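Local coordinates for uncharacterized protein (Pyrococcus horikoshii, PDB 1ZJJ), which probably acts as a magnesium-dependent phosphatase of the haloacid dehalogenase (HAD) superfamily and forms a symmetric pair of chains in the crystal, at the interface of chains A and B. Residues are numbered along the deposited sequence; one frame, centred on the assembly and turned at random. Chains: chain A/B, hypothetical protein PH1952.

Contact 1: the interface of chains A and B. Residues chain A 130, 135, 169, 172-173, 176; chain B 130, 135, 169, 172-173, 176.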
loop_
_atom_site.group_PDB
_atom_site.type_symbol
_atom_site.label_atom_id
_atom_site.label_comp_id
_atom_site.label_asym_id
_atom_site.label_seq_id
_atom_site.Cartn_x
_atom_site.Cartn_y
_atom_site.Cartn_z
ATOM N N LEU A 130 -11.392 2.481 5.114
ATOM C CA LEU A 130 -10.625 2.992 3.983
ATOM C C LEU A 130 -11.364 2.727 2.679
ATOM O O LEU A 130 -12.072 1.725 2.543
ATOM C CB LEU A 130 -9.257 2.315 3.926
ATOM C CG LEU A 130 -8.321 2.769 2.802
ATOM C CD1 LEU A 130 -7.881 4.209 3.040
ATOM C CD2 LEU A 130 -7.117 1.850 2.760
ATOM N N LEU A 135 -7.867 7.155 -0.779
ATOM C CA LEU A 135 -6.502 6.993 -1.273
ATOM C C LEU A 135 -6.253 7.938 -2.439
ATOM O O LEU A 135 -5.162 8.495 -2.583
ATOM C CB LEU A 135 -6.265 5.549 -1.723
ATOM C CG LEU A 135 -6.187 4.483 -0.627
ATOM C CD1 LEU A 135 -5.925 3.118 -1.261
ATOM C CD2 LEU A 135 -5.082 4.836 0.360
ATOM N N SER A 169 0.579 -0.478 6.164
ATOM C CA SER A 169 0.221 -1.017 4.859
ATOM C C SER A 169 -0.514 0.041 4.032
ATOM O O SER A 169 -0.341 0.116 2.814
ATOM C CB SER A 169 -0.619 -2.299 5.015
ATOM O OG SER A 169 -2.011 -2.055 4.928
ATOM N N ALA A 172 2.033 2.526 2.973
ATOM C CA ALA A 172 2.847 1.958 1.898
ATOM C C ALA A 172 2.198 2.164 0.528
ATOM O O ALA A 172 2.883 2.483 -0.451
ATOM C CB ALA A 172 3.079 0.476 2.150
ATOM N N ALA A 173 0.883 1.975 0.459
ATOM C CA ALA A 173 0.161 2.159 -0.794
ATOM C C ALA A 173 0.324 3.600 -1.293
ATOM O O ALA A 173 0.533 3.839 -2.485
ATOM C CB ALA A 173 -1.315 1.840 -0.598
ATOM N N VAL A 176 3.811 4.445 -2.645
ATOM C CA VAL A 176 3.943 3.961 -4.017
ATOM C C VAL A 176 3.215 4.861 -5.007
ATOM O O VAL A 176 3.729 5.151 -6.085
ATOM C CB VAL A 176 3.398 2.519 -4.157
ATOM C CG1 VAL A 176 3.252 2.144 -5.636
ATOM C CG2 VAL A 176 4.339 1.550 -3.465
ATOM N N LEU B 130 -12.094 -0.086 -3.965
ATOM C CA LEU B 130 -11.358 -0.758 -2.899
ATOM C C LEU B 130 -11.853 -0.312 -1.524
ATOM O O LEU B 130 -12.235 0.841 -1.328
ATOM C CB LEU B 130 -9.852 -0.457 -3.003
ATOM C CG LEU B 130 -8.962 -1.151 -1.961
ATOM C CD1 LEU B 130 -8.957 -2.649 -2.237
ATOM C CD2 LEU B 130 -7.536 -0.602 -2.008
ATOM N N LEU B 135 -9.108 -5.520 1.675
ATOM C CA LEU B 135 -7.708 -5.732 2.037
ATOM C C LEU B 135 -7.594 -6.724 3.193
ATOM O O LEU B 135 -6.666 -7.534 3.248
ATOM C CB LEU B 135 -7.053 -4.411 2.459
ATOM C CG LEU B 135 -6.882 -3.361 1.364
ATOM C CD1 LEU B 135 -6.297 -2.091 1.966
ATOM C CD2 LEU B 135 -5.970 -3.916 0.269
ATOM N N SER B 169 -0.098 0.065 -6.265
ATOM C CA SER B 169 -0.346 0.760 -5.008
ATOM C C SER B 169 -1.096 -0.171 -4.066
ATOM O O SER B 169 -0.777 -0.269 -2.881
ATOM C CB SER B 169 -1.196 2.015 -5.274
ATOM O OG SER B 169 -1.714 2.561 -4.076
ATOM N N ALA B 172 1.046 -3.202 -3.170
ATOM C CA ALA B 172 2.058 -2.838 -2.187
ATOM C C ALA B 172 1.510 -2.943 -0.771
ATOM O O ALA B 172 2.187 -3.452 0.123
ATOM C CB ALA B 172 2.565 -1.421 -2.452
ATOM N N ALA B 173 0.289 -2.458 -0.567
ATOM C CA ALA B 173 -0.341 -2.521 0.749
ATOM C C ALA B 173 -0.454 -3.971 1.222
ATOM O O ALA B 173 -0.162 -4.278 2.375
ATOM C CB ALA B 173 -1.720 -1.881 0.702
ATOM N N VAL B 176 2.866 -5.530 2.299
ATOM C CA VAL B 176 3.220 -5.120 3.655
ATOM C C VAL B 176 2.376 -5.834 4.708
ATOM O O VAL B 176 2.892 -6.261 5.738
ATOM C CB VAL B 176 3.065 -3.594 3.829
ATOM C CG1 VAL B 176 3.123 -3.212 5.307
ATOM C CG2 VAL B 176 4.171 -2.894 3.073
#

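Contact 2: the interface of chains A and B. Residues chain A 155-156, 165, 169; chain B 135-136, 139, 176-177.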
loop_
_atom_site.group_PDB
_atom_site.type_symbol
_atom_site.label_atom_id
_atom_site.label_comp_id
_atom_site.label_asym_id
_atom_site.label_seq_id
_atom_site.Cartn_x
_atom_site.Cartn_y
_atom_site.Cartn_z
ATOM N N ALA A 155 3.076 -2.648 10.181
ATOM C CA ALA A 155 2.583 -3.316 8.984
ATOM C C ALA A 155 1.241 -4.001 9.231
ATOM O O ALA A 155 0.415 -4.095 8.330
ATOM C CB ALA A 155 3.606 -4.342 8.500
ATOM N N THR A 156 1.032 -4.468 10.459
ATOM C CA THR A 156 -0.195 -5.171 10.827
ATOM C C THR A 156 -0.523 -4.986 12.306
ATOM O O THR A 156 0.264 -4.429 13.065
ATOM C CB THR A 156 -0.044 -6.689 10.636
ATOM O OG1 THR A 156 0.914 -7.176 11.585
ATOM C CG2 THR A 156 0.435 -7.030 9.231
ATOM N N PRO A 165 -4.417 -5.776 8.277
ATOM C CA PRO A 165 -3.496 -4.758 7.756
ATOM C C PRO A 165 -3.429 -3.575 8.730
ATOM O O PRO A 165 -4.453 -3.142 9.259
ATOM C CB PRO A 165 -4.136 -4.354 6.429
ATOM C CG PRO A 165 -4.881 -5.579 6.016
ATOM C CD PRO A 165 -5.495 -6.047 7.311
ATOM N N SER A 169 0.579 -0.478 6.164
ATOM C CA SER A 169 0.221 -1.017 4.859
ATOM C C SER A 169 -0.514 0.041 4.032
ATOM O O SER A 169 -0.341 0.116 2.814
ATOM C CB SER A 169 -0.619 -2.299 5.015
ATOM O OG SER A 169 -2.011 -2.055 4.928
ATOM N N LEU B 135 -9.108 -5.520 1.675
ATOM C CA LEU B 135 -7.708 -5.732 2.037
ATOM C C LEU B 135 -7.594 -6.724 3.193
ATOM O O LEU B 135 -6.666 -7.534 3.248
ATOM C CB LEU B 135 -7.053 -4.411 2.459
ATOM C CG LEU B 135 -6.882 -3.361 1.364
ATOM C CD1 LEU B 135 -6.297 -2.091 1.966
ATOM C CD2 LEU B 135 -5.970 -3.916 0.269
ATOM N N LYS B 136 -8.544 -6.644 4.118
ATOM C CA LYS B 136 -8.562 -7.521 5.280
ATOM C C LYS B 136 -8.680 -8.996 4.883
ATOM O O LYS B 136 -7.825 -9.807 5.232
ATOM C CB LYS B 136 -9.723 -7.133 6.200
ATOM C CG LYS B 136 -9.845 -8.001 7.448
ATOM C CD LYS B 136 -11.109 -7.678 8.238
ATOM C CE LYS B 136 -12.379 -7.977 7.446
ATOM N NZ LYS B 136 -13.604 -7.763 8.275
ATOM N N THR B 139 -5.718 -10.272 2.944
ATOM C CA THR B 139 -4.586 -10.483 3.830
ATOM C C THR B 139 -4.755 -11.781 4.621
ATOM O O THR B 139 -3.823 -12.582 4.729
ATOM C CB THR B 139 -4.433 -9.292 4.811
ATOM O OG1 THR B 139 -4.043 -8.126 4.078
ATOM C CG2 THR B 139 -3.392 -9.585 5.874
ATOM N N VAL B 176 2.866 -5.530 2.299
ATOM C CA VAL B 176 3.220 -5.120 3.655
ATOM C C VAL B 176 2.376 -5.834 4.708
ATOM O O VAL B 176 2.892 -6.261 5.738
ATOM C CB VAL B 176 3.065 -3.594 3.829
ATOM C CG1 VAL B 176 3.123 -3.212 5.307
ATOM C CG2 VAL B 176 4.171 -2.894 3.073
ATOM N N ALA B 177 1.082 -5.976 4.437
ATOM C CA ALA B 177 0.182 -6.630 5.381
ATOM C C ALA B 177 0.376 -8.142 5.465
ATOM O O ALA B 177 0.112 -8.741 6.502
ATOM C CB ALA B 177 -1.259 -6.313 5.020
#

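Contact 1: the interface of chains A and B
A:Ala172 and B:Val176 meet where the 167-178 helices of two HAD-family chains, probably part of their cap domains, run roughly antiparallel and cross at an angle about a two-fold axis, in an interface that may or may not persist in solution. The tight part is this helix pair, built from small residues. A:Val176 CG2 rests 3.6 Å from B:Ala172 CB, and the twin pair with the chains exchanged packs almost as closely. Each valine divides its two branches between successive turns of the opposite helix: CG1 lies along the backbone of the partner's Ser169, with B:Val176 CG1 3.7 Å from A:Ser169 CA, while CG2 turns to Ala172. Near the axis the two Ala173 methyls face each other, the CB atoms of A:Ala173 and B:Ala173 4.0 Å apart, and the short side chains let the backbones approach closely.

Symmetry breaks at Ser169. The B:Ser169 hydroxyl, swung away from its own backbone N (chi1 167°), hydrogen-bonds through OG to the backbone O of A:Ala173 at 3.0 Å. It reaches this oxygen from above the carbonyl plane, at a C=O...OG angle of 107°. In A:Ser169 chi1 is 96°, and OG stays 3.9 Å from B:Ala173 O. With an alanine here in place of B:Ser169, the A:Ala173 carbonyl would probably lose this cross-chain donor and the two helices one of the links that pin them.

The looser part is formed by leucines. A:Leu130 CD2 only grazes B:Leu135 CD1 at 4.1 Å, the two side chains lying at a slant to one another, and the twin pair does likewise. Beyond them the Leu130 backbone carbonyl oxygens approach each other without bonding.

Contact 2: the interface of chains A and B
The loop at A:Ala155, the start of strand 156-159, the end of strand 162-165 and the first turn of helix 167-178 in chain A meet helices 132-143 and 167-178 of chain B, strand ends of one HAD-family chain, probably in its cap domain, lying against two helices of the other. A:Pro165 turns its CB, CG and CD towards the two helices. CB and CG lie over the methyl of B:Ala177, A:Pro165 CB at 3.8 Å from B:Ala177 CB, while CG and CD turn towards helix 132-143. There the proline ring and the B:Thr139 side chain pass alongside, pointing opposite ways, and A:Pro165 CG comes within 3.3 Å of B:Thr139 OG1. That hydroxyl lies beside its own backbone N (chi1 -68°), which points it back along the helix to donate a 2.8 Å hydrogen bond from B:Thr139 OG1 to B:Leu135 O. The donor OG1 sits tilted 31° from the plane of the B:Leu135 carbonyl, and the bond fixes the rotation of the threonine, setting the surface that the proline covers. A:Pro165 CD passes more loosely over the helix backbone, 4.0 Å from B:Lys136 CA.

At the other end the packing is closer. A:Ala155 CB presses on B:Val176 CG1 at 3.4 Å, tighter than usual for two methyls. Beside it A:Thr156 aims its methyl rather than its hydroxyl across the contact: CG2 lies 3.2 Å from the backbone B:Ala177 O, near the end of helix 167-178.

Contact 1 and contact 2 adjoin, the centres of their C-alpha atoms about 8 Å apart, and they share A:Ser169, B:Leu135 and B:Val176. Helix 167-178 of each chain enters both: it packs on its own twin in contact 1, and in contact 2 the chain B helix continues onto the strand ends and loop of chain A. Helix 132-143 of chain B likewise serves both. Because the interface is two-fold symmetric, contact 2 has a counterpart with the chains exchanged, which would place such a patch on either side of the axial helix pair and resist rocking of the subunits, if this dimer is the biological one.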